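Local structure of hypothetical membrane protein (Corynebacterium glutamicum, 6JSB) at residues A[10-15]-A[186-191]; A[67-72]-A[106-111]; A[55-60]-A[73-78]. The protein binds heme and probably passes it on in the heme uptake machinery of corynebacteria, this chain being its HtaA-family domain. All blocks are in the same frame, centred on the assembly; numbering follows the deposited sequence. Where two conformers were deposited one is given.

Contact 1: A[10-15]-A[186-191]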
loop_
_atom_site.group_PDB
_atom_site.type_symbol
_atom_site.label_atom_id
_atom_site.label_comp_id
_atom_site.label_asym_id
_atom_site.label_seq_id
_atom_site.Cartn_x
_atom_site.Cartn_y
_atom_site.Cartn_z
ATOM N N GLY A 10 4.532 14.297 -7.918
ATOM C CA GLY A 10 5.594 13.755 -7.083
ATOM C C GLY A 10 5.424 12.271 -6.794
ATOM O O GLY A 10 4.882 11.506 -7.618
ATOM N N THR A 11 5.921 11.829 -5.631
ATOM C CA THR A 11 5.853 10.410 -5.281
ATOM C C THR A 11 5.583 10.291 -3.799
ATOM O O THR A 11 5.830 11.230 -3.026
ATOM C CB THR A 11 7.190 9.660 -5.538
ATOM O OG1 THR A 11 8.275 10.354 -4.850
ATOM C CG2 THR A 11 7.519 9.610 -7.039
ATOM N N ALA A 12 5.156 9.106 -3.394
ATOM C CA ALA A 12 5.126 8.728 -1.975
ATOM C C ALA A 12 6.032 7.514 -1.832
ATOM O O ALA A 12 5.923 6.571 -2.614
ATOM C CB ALA A 12 3.733 8.383 -1.475
ATOM N N ASP A 13 6.874 7.520 -0.803
ATOM C CA ASP A 13 7.714 6.378 -0.449
ATOM C C ASP A 13 7.009 5.624 0.660
ATOM O O ASP A 13 6.906 6.150 1.766
ATOM C CB ASP A 13 9.096 6.830 0.059
ATOM C CG ASP A 13 10.089 7.220 -1.071
ATOM O OD1 ASP A 13 9.894 8.271 -1.734
ATOM O OD2 ASP A 13 11.111 6.505 -1.241
ATOM N N TRP A 14 6.594 4.372 0.398
ATOM C CA TRP A 14 5.870 3.588 1.429
ATOM C C TRP A 14 6.171 2.119 1.189
ATOM O O TRP A 14 5.662 1.555 0.207
ATOM C CB TRP A 14 4.370 3.844 1.355
ATOM C CG TRP A 14 3.613 3.122 2.424
ATOM C CD1 TRP A 14 3.933 3.053 3.770
ATOM C CD2 TRP A 14 2.450 2.338 2.231
ATOM N NE1 TRP A 14 2.969 2.259 4.421
ATOM C CE2 TRP A 14 2.103 1.766 3.486
ATOM C CE3 TRP A 14 1.694 2.000 1.082
ATOM C CZ2 TRP A 14 0.990 0.950 3.666
ATOM C CZ3 TRP A 14 0.550 1.133 1.272
ATOM C CH2 TRP A 14 0.239 0.638 2.544
ATOM N N SER A 15 6.937 1.485 2.106
ATOM C CA SER A 15 7.325 0.076 1.914
ATOM C C SER A 15 6.260 -0.914 2.385
ATOM O O SER A 15 6.489 -2.110 2.315
ATOM C CB SER A 15 8.615 -0.244 2.698
ATOM O OG SER A 15 9.626 0.655 2.283
ATOM N N ILE A 186 5.213 6.567 5.798
ATOM C CA ILE A 186 4.963 7.042 4.428
ATOM C C ILE A 186 5.597 8.427 4.283
ATOM O O ILE A 186 5.430 9.282 5.148
ATOM C CB ILE A 186 3.457 7.045 4.077
ATOM C CG1 ILE A 186 3.199 7.596 2.667
ATOM C CG2 ILE A 186 2.580 7.882 5.112
ATOM C CD1 ILE A 186 1.869 7.002 2.044
ATOM N N THR A 187 6.392 8.633 3.233
ATOM C CA THR A 187 6.989 9.947 2.987
ATOM C C THR A 187 6.327 10.526 1.736
ATOM O O THR A 187 6.262 9.859 0.704
ATOM C CB THR A 187 8.507 9.866 2.765
ATOM O OG1 THR A 187 9.135 9.373 3.958
ATOM C CG2 THR A 187 9.040 11.252 2.515
ATOM N N LEU A 188 5.858 11.744 1.818
ATOM C CA LEU A 188 5.275 12.419 0.653
ATOM C C LEU A 188 6.333 13.354 0.109
ATOM O O LEU A 188 6.834 14.194 0.867
ATOM C CB LEU A 188 4.041 13.225 1.032
ATOM C CG LEU A 188 2.938 12.394 1.668
ATOM C CD1 LEU A 188 1.750 13.361 2.114
ATOM C CD2 LEU A 188 2.506 11.356 0.608
ATOM N N ASN A 189 6.679 13.206 -1.181
ATOM C CA ASN A 189 7.671 14.063 -1.847
ATOM C C ASN A 189 6.862 14.832 -2.911
ATOM O O ASN A 189 6.639 14.318 -4.006
ATOM C CB ASN A 189 8.762 13.233 -2.520
ATOM C CG ASN A 189 9.397 12.192 -1.567
ATOM O OD1 ASN A 189 10.182 12.567 -0.701
ATOM N ND2 ASN A 189 9.073 10.894 -1.763
ATOM N N LEU A 190 6.376 16.017 -2.586
ATOM C CA LEU A 190 5.366 16.642 -3.434
ATOM C C LEU A 190 5.906 17.940 -4.017
ATOM O O LEU A 190 6.612 18.679 -3.336
ATOM C CB LEU A 190 4.103 17.000 -2.632
ATOM C CG LEU A 190 3.494 15.847 -1.836
ATOM C CD1 LEU A 190 2.282 16.358 -1.045
ATOM C CD2 LEU A 190 3.171 14.656 -2.778
ATOM N N THR A 191 5.462 18.272 -5.231
ATOM C CA THR A 191 5.643 19.596 -5.819
ATOM C C THR A 191 4.238 20.118 -6.066
ATOM O O THR A 191 3.450 19.454 -6.740
ATOM C CB THR A 191 6.445 19.491 -7.124
ATOM O OG1 THR A 191 7.734 18.937 -6.828
ATOM C CG2 THR A 191 6.614 20.871 -7.788
HETATM O O HOH W 1 9.018 6.623 4.417
#

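Contact 2: A[67-72]-A[106-111]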
loop_
_atom_site.group_PDB
_atom_site.type_symbol
_atom_site.label_atom_id
_atom_site.label_comp_id
_atom_site.label_asym_id
_atom_site.label_seq_id
_atom_site.Cartn_x
_atom_site.Cartn_y
_atom_site.Cartn_z
ATOM N N GLY A 67 -7.685 18.379 1.028
ATOM C CA GLY A 67 -7.594 17.320 2.019
ATOM C C GLY A 67 -7.192 15.946 1.521
ATOM O O GLY A 67 -7.314 14.987 2.294
ATOM N N ALA A 68 -6.650 15.819 0.295
ATOM C CA ALA A 68 -6.202 14.477 -0.100
ATOM C C ALA A 68 -5.128 14.530 -1.166
ATOM O O ALA A 68 -5.193 15.366 -2.071
ATOM C CB ALA A 68 -7.376 13.632 -0.650
ATOM N N VAL A 69 -4.165 13.591 -1.095
ATOM C CA VAL A 69 -3.208 13.367 -2.182
ATOM C C VAL A 69 -3.560 12.001 -2.744
ATOM O O VAL A 69 -3.567 11.016 -1.997
ATOM C CB VAL A 69 -1.756 13.381 -1.672
ATOM C CG1 VAL A 69 -0.723 13.118 -2.827
ATOM C CG2 VAL A 69 -1.480 14.754 -0.961
ATOM N N LYS A 70 -3.843 11.937 -4.047
ATOM C CA LYS A 70 -4.278 10.705 -4.721
ATOM C C LYS A 70 -3.040 10.081 -5.346
ATOM O O LYS A 70 -2.318 10.756 -6.082
ATOM C CB LYS A 70 -5.316 11.019 -5.814
ATOM C CG LYS A 70 -6.456 11.933 -5.345
ATOM C CD LYS A 70 -7.405 11.206 -4.464
ATOM C CE LYS A 70 -8.288 10.248 -5.232
ATOM N NZ LYS A 70 -9.088 9.554 -4.193
ATOM N N LEU A 71 -2.768 8.825 -5.013
ATOM C CA LEU A 71 -1.675 8.061 -5.615
ATOM C C LEU A 71 -2.229 7.028 -6.601
ATOM O O LEU A 71 -3.395 6.627 -6.543
ATOM C CB LEU A 71 -0.848 7.336 -4.533
ATOM C CG LEU A 71 -0.341 8.189 -3.346
ATOM C CD1 LEU A 71 0.291 7.378 -2.242
ATOM C CD2 LEU A 71 0.596 9.314 -3.814
ATOM N N GLY A 72 -1.374 6.597 -7.530
ATOM C CA GLY A 72 -1.684 5.496 -8.419
ATOM C C GLY A 72 -0.757 4.337 -8.095
ATOM O O GLY A 72 0.043 4.415 -7.167
ATOM N N VAL A 106 -3.909 9.472 0.377
ATOM C CA VAL A 106 -3.575 10.005 1.695
ATOM C C VAL A 106 -4.552 11.134 2.005
ATOM O O VAL A 106 -4.465 12.209 1.403
ATOM C CB VAL A 106 -2.128 10.488 1.718
ATOM C CG1 VAL A 106 -1.855 11.121 3.051
ATOM C CG2 VAL A 106 -1.169 9.308 1.430
ATOM N N LYS A 107 -5.516 10.882 2.889
ATOM C CA LYS A 107 -6.404 11.947 3.359
ATOM C C LYS A 107 -5.680 12.627 4.504
ATOM O O LYS A 107 -4.883 11.986 5.208
ATOM C CB LYS A 107 -7.721 11.349 3.853
ATOM C CG LYS A 107 -8.508 10.712 2.736
ATOM C CD LYS A 107 -9.912 11.277 2.729
ATOM C CE LYS A 107 -10.527 11.130 4.110
ATOM N NZ LYS A 107 -11.838 11.825 4.228
ATOM N N PHE A 108 -5.828 13.950 4.613
ATOM C CA PHE A 108 -5.123 14.618 5.692
ATOM C C PHE A 108 -5.937 15.807 6.195
ATOM O O PHE A 108 -6.783 16.386 5.503
ATOM C CB PHE A 108 -3.701 15.104 5.239
ATOM C CG PHE A 108 -3.743 16.094 4.151
ATOM C CD1 PHE A 108 -3.938 17.460 4.449
ATOM C CD2 PHE A 108 -3.684 15.698 2.815
ATOM C CE1 PHE A 108 -4.026 18.377 3.425
ATOM C CE2 PHE A 108 -3.758 16.628 1.771
ATOM C CZ PHE A 108 -3.922 17.985 2.107
ATOM N N ASP A 109 -5.644 16.153 7.431
ATOM C CA ASP A 109 -6.197 17.355 8.088
ATOM C C ASP A 109 -5.108 17.786 9.070
ATOM O O ASP A 109 -4.925 17.137 10.116
ATOM C CB ASP A 109 -7.489 16.986 8.781
ATOM C CG ASP A 109 -8.066 18.106 9.574
ATOM O OD1 ASP A 109 -7.618 19.256 9.418
ATOM O OD2 ASP A 109 -9.001 17.803 10.322
ATOM N N GLY A 110 -4.338 18.804 8.685
ATOM C CA GLY A 110 -3.262 19.262 9.567
ATOM C C GLY A 110 -2.199 18.169 9.575
ATOM O O GLY A 110 -1.766 17.721 8.511
ATOM N N ASN A 111 -1.801 17.715 10.769
ATOM C CA ASN A 111 -0.757 16.692 10.877
ATOM C C ASN A 111 -1.325 15.295 11.094
ATOM O O ASN A 111 -0.582 14.379 11.520
ATOM C CB ASN A 111 0.210 17.046 12.013
ATOM C CG ASN A 111 -0.425 16.914 13.396
ATOM O OD1 ASN A 111 -1.640 16.771 13.548
ATOM N ND2 ASN A 111 0.405 16.988 14.421
#

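Contact 3: A[55-60]-A[73-78]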
loop_
_atom_site.group_PDB
_atom_site.type_symbol
_atom_site.label_atom_id
_atom_site.label_comp_id
_atom_site.label_asym_id
_atom_site.label_seq_id
_atom_site.Cartn_x
_atom_site.Cartn_y
_atom_site.Cartn_z
ATOM N N ARG A 55 13.412 -3.959 0.722
ATOM C CA ARG A 55 12.612 -3.544 -0.413
ATOM C C ARG A 55 11.948 -2.205 -0.113
ATOM O O ARG A 55 11.437 -1.957 1.011
ATOM C CB ARG A 55 11.524 -4.585 -0.722
ATOM C CG ARG A 55 10.670 -4.187 -1.960
ATOM C CD ARG A 55 9.753 -5.366 -2.299
ATOM N NE ARG A 55 10.440 -6.551 -2.897
ATOM C CZ ARG A 55 10.682 -6.668 -4.194
ATOM N NH1 ARG A 55 10.457 -5.655 -5.049
ATOM N NH2 ARG A 55 11.172 -7.832 -4.658
ATOM N N GLU A 56 11.912 -1.378 -1.142
ATOM C CA GLU A 56 11.216 -0.066 -1.064
ATOM C C GLU A 56 10.235 0.042 -2.214
ATOM O O GLU A 56 10.430 -0.568 -3.289
ATOM C CB GLU A 56 12.265 1.074 -1.182
ATOM C CG GLU A 56 13.187 1.109 0.048
ATOM C CD GLU A 56 14.197 2.235 -0.026
ATOM O OE1 GLU A 56 15.262 1.987 -0.575
ATOM O OE2 GLU A 56 13.907 3.378 0.435
ATOM N N PHE A 57 9.152 0.812 -2.005
ATOM C CA PHE A 57 8.240 1.117 -3.101
ATOM C C PHE A 57 8.057 2.615 -3.207
ATOM O O PHE A 57 7.853 3.277 -2.171
ATOM C CB PHE A 57 6.798 0.527 -2.852
ATOM C CG PHE A 57 6.729 -0.955 -2.671
ATOM C CD1 PHE A 57 6.354 -1.478 -1.430
ATOM C CD2 PHE A 57 6.986 -1.813 -3.742
ATOM C CE1 PHE A 57 6.248 -2.878 -1.231
ATOM C CE2 PHE A 57 6.861 -3.163 -3.559
ATOM C CZ PHE A 57 6.523 -3.712 -2.313
ATOM N N THR A 58 8.064 3.151 -4.431
ATOM C CA THR A 58 7.601 4.533 -4.601
ATOM C C THR A 58 6.304 4.477 -5.396
ATOM O O THR A 58 6.174 3.665 -6.319
ATOM C CB THR A 58 8.595 5.454 -5.335
ATOM O OG1 THR A 58 8.644 5.073 -6.713
ATOM C CG2 THR A 58 9.965 5.371 -4.694
ATOM N N TRP A 59 5.331 5.277 -5.002
ATOM C CA TRP A 59 4.021 5.299 -5.602
ATOM C C TRP A 59 3.834 6.642 -6.291
ATOM O O TRP A 59 4.135 7.682 -5.671
ATOM C CB TRP A 59 2.917 5.119 -4.504
ATOM C CG TRP A 59 3.067 3.853 -3.653
ATOM C CD1 TRP A 59 3.974 3.641 -2.639
ATOM C CD2 TRP A 59 2.246 2.663 -3.712
ATOM N NE1 TRP A 59 3.783 2.392 -2.068
ATOM C CE2 TRP A 59 2.737 1.767 -2.715
ATOM C CE3 TRP A 59 1.163 2.279 -4.519
ATOM C CZ2 TRP A 59 2.161 0.546 -2.462
ATOM C CZ3 TRP A 59 0.576 1.004 -4.284
ATOM C CH2 TRP A 59 1.082 0.160 -3.271
ATOM N N PRO A 60 3.332 6.682 -7.530
ATOM C CA PRO A 60 3.270 7.954 -8.250
ATOM C C PRO A 60 2.093 8.787 -7.778
ATOM O O PRO A 60 0.996 8.279 -7.599
ATOM C CB PRO A 60 3.087 7.515 -9.719
ATOM C CG PRO A 60 2.312 6.154 -9.602
ATOM C CD PRO A 60 2.948 5.520 -8.377
ATOM N N GLY A 73 -0.902 3.254 -8.862
ATOM C CA GLY A 73 0.028 2.144 -8.725
ATOM C C GLY A 73 -0.597 0.952 -8.002
ATOM O O GLY A 73 -1.603 1.067 -7.303
ATOM N N GLY A 74 0.014 -0.214 -8.198
ATOM C CA GLY A 74 -0.461 -1.435 -7.560
ATOM C C GLY A 74 0.713 -2.302 -7.166
ATOM O O GLY A 74 1.757 -2.298 -7.825
ATOM N N VAL A 75 0.528 -3.052 -6.073
ATOM C CA VAL A 75 1.508 -4.062 -5.648
ATOM C C VAL A 75 0.758 -5.347 -5.313
ATOM O O VAL A 75 -0.284 -5.297 -4.662
ATOM C CB VAL A 75 2.320 -3.596 -4.426
ATOM C CG1 VAL A 75 3.256 -4.707 -3.995
ATOM C CG2 VAL A 75 3.110 -2.308 -4.761
ATOM N N HIS A 76 1.297 -6.495 -5.743
ATOM C CA HIS A 76 0.620 -7.790 -5.561
ATOM C C HIS A 76 1.604 -8.716 -4.864
ATOM O O HIS A 76 2.707 -8.945 -5.397
ATOM C CB HIS A 76 0.259 -8.365 -6.943
ATOM C CG HIS A 76 -0.557 -9.617 -6.908
ATOM N ND1 HIS A 76 -0.533 -10.522 -7.951
ATOM C CD2 HIS A 76 -1.418 -10.110 -5.987
ATOM C CE1 HIS A 76 -1.353 -11.528 -7.671
ATOM N NE2 HIS A 76 -1.916 -11.302 -6.493
ATOM N N TRP A 77 1.219 -9.283 -3.715
ATOM C CA TRP A 77 2.049 -10.266 -3.011
ATOM C C TRP A 77 1.384 -11.644 -3.082
ATOM O O TRP A 77 0.162 -11.757 -2.872
ATOM C CB TRP A 77 2.161 -9.939 -1.530
ATOM C CG TRP A 77 2.831 -8.643 -1.137
ATOM C CD1 TRP A 77 4.093 -8.526 -0.584
ATOM C CD2 TRP A 77 2.249 -7.325 -1.103
ATOM N NE1 TRP A 77 4.342 -7.209 -0.262
ATOM C CE2 TRP A 77 3.230 -6.448 -0.598
ATOM C CE3 TRP A 77 0.992 -6.798 -1.508
ATOM C CZ2 TRP A 77 2.985 -5.068 -0.417
ATOM C CZ3 TRP A 77 0.746 -5.453 -1.344
ATOM C CH2 TRP A 77 1.750 -4.582 -0.815
ATOM N N THR A 78 2.181 -12.692 -3.302
ATOM C CA THR A 78 1.614 -14.041 -3.357
ATOM C C THR A 78 2.552 -14.999 -2.629
ATOM O O THR A 78 3.766 -14.983 -2.847
ATOM C CB THR A 78 1.440 -14.536 -4.815
ATOM O OG1 THR A 78 2.553 -14.158 -5.620
ATOM C CG2 THR A 78 0.181 -13.877 -5.457
#

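Contact 1: A[10-15]-A[186-191]
Asn189 reaches its carboxamide across to the neighbouring strand and sets ND2 between the side-chain oxygens of Thr11 and Asp13. Its CG is anti to the carbonyl carbon (chi1 -51°). Asn189 ND2 donates to Thr11 OG1 at 3.2 Å, with the acceptor tilted out of the amide plane, and makes a strongly bent, weak bond to Asp13 OD1 at 2.7 Å. The carboxylate and carboxamide planes stand 85° apart, so the two groups cross almost perpendicularly. Thr11 holds its hydroxyl in the crowded position between N and the carbonyl carbon, which turns OG1 toward the amide.

The backbones beneath form an antiparallel ladder that joins strand 2-14, the first of the chain, to strand 186-198, the last, so that the chain's two ends meet in the curled HtaA-family sheet; the short axes run at 168° to each other. Thr11 with Asn189 and Asp13 with Thr187 are hydrogen-bonded pairs. Of their four bonds, Asn189 N to Thr11 O, 2.8 Å, lies nearly along the C=O axis, whereas Asp13 N meets Thr187 O, also at 2.8 Å, in the carbonyl plane. Ala12 with Leu188 is a non-hydrogen-bonded pair, in which Ala12 CA comes 3.1 Å from Thr187 O as a CA-H...O contact.

The face carrying Ala12, Trp14, Ile186 and Leu188 is apolar. Leu188 CD2 turns inward to reach Ala12 CB at 3.8 Å, and Trp14, its CG anti to the backbone N, sets CD1 4.0 Å from Ile186 CB. Leu115 and Leu141 pack against this indole. On the polar face, Thr187 OG1 bonds to Thr160 OG1 and to a water, and the Asn189 side chain lies about 4 Å from that of Thr158, which binds calcium in a crystal structure of this protein but carries none here.

Contact 2: A[67-72]-A[106-111]
Two strands of the curled antiparallel sheet of the HtaA domain meet here, 68-71 and 106-109, with their short axes 4.7 Å apart and nearly antiparallel. The most pronounced bump is the Phe108 ring, and the hollow that takes it is the backbone of Gly67, whose CA and carbonyl carbon lie under the ring; the positive phi of Gly67 suits a residue without a side chain. Phe108 CG sits in the crowded position between the backbone N and the carbonyl carbon (chi1 62°), which folds the ring back across the opposite chain. Gly67 CA then lies 3.9 Å from the ring centroid and 18° off its normal, a CH-pi contact over the face, while Gly67 C overlies the rim. Beyond the glycine, Phe108 CE2 comes 3.3 Å from Ala68 N, and Val69 CG2 meets the same atom obliquely at 4.0 Å. Ile150, Leu152 and Phe146 also touch this ring.

Farther along, the fit is shallower. Val69 and Val106, a hydrogen-bonded pair, stand side by side on one face with CB to CB at 4.5 Å, each with CG1 anti to the backbone N. The end of Leu71 bends back toward Val106, whose other neighbours include Ile144 and Phe146. Ala68 and Lys107 share the other face as a non-hydrogen-bonded pair, with their CA atoms 4.3 Å apart, the close spacing expected of such a pair. Val69 and Val106 exchange two in-plane backbone bonds, but the bond beside the ring is skewed: Phe108 N reaches Gly67 O at 2.9 Å from 43° above the carbonyl plane.

Contact 3: A[55-60]-A[73-78]
Val75 points its two methyls at aromatic rings of the facing strand. CG2, anti to the carbonyl carbon, sits over one face of Phe57, 4.2 Å from the ring centroid and 18° off its normal, a CH-pi contact; Arg55 CG covers the opposite face. CG1 takes the tip, 3.8 Å from Phe57 CZ, so Phe57 and Val75 meet end to end. Trp59 crosses Val75 at about a right angle and brings CH2 to 3.5 Å from Val75 CG2. The far edge of that indole continues to Gly73, whose carbonyl O lies in the ring plane, 3.7 Å from Trp59 CZ3; a CB on Gly73 would crowd Trp59 CE3 and Pro60 CD. Phe57 CE1 also touches Trp77 CZ2 tip to tip at 4.0 Å.

Both segments belong to the hairpin of strands 56-65 and 68-81, yet here its arms have splayed: their short axes approach only to 9.4 Å and run at 145°, and side chains fill the gap. Trp77 extends this layer toward the heme, whose nearest atoms are about 7 Å from it, with Phe20 and Phe101 against its ring. No hydrogen bond crosses between the segments. The indole N-H groups bond elsewhere, Trp59 NE1 to Trp14 O and Trp77 NE1 to Asn21 OD1, so cohesion between these arms rests on apolar and CH-pi contact, and those outside bonds probably help set each indole's rotation.

Contact 3 is the most buried, close to the chain's centre and nearest the heme; contacts 1 and 2 are farther out and each combine an apolar inner face with a more polar or exposed outer one. Contacts 1 and 2 are true strand ladders, whereas contact 3 has only side chains between its segments. Contacts 2 and 3 share strand 68-81, which pairs with 95-109 in one and leaves its hairpin partner in the other; a bond from Gly72 N to Pro60 O still pairs the hairpin before its arms separate. Strand 2-14 of contact 1 pairs with 56-65, and Ala12 CB meets Leu71 CD1 at 3.7 Å, joining contact 1 to contact 2 through the interior.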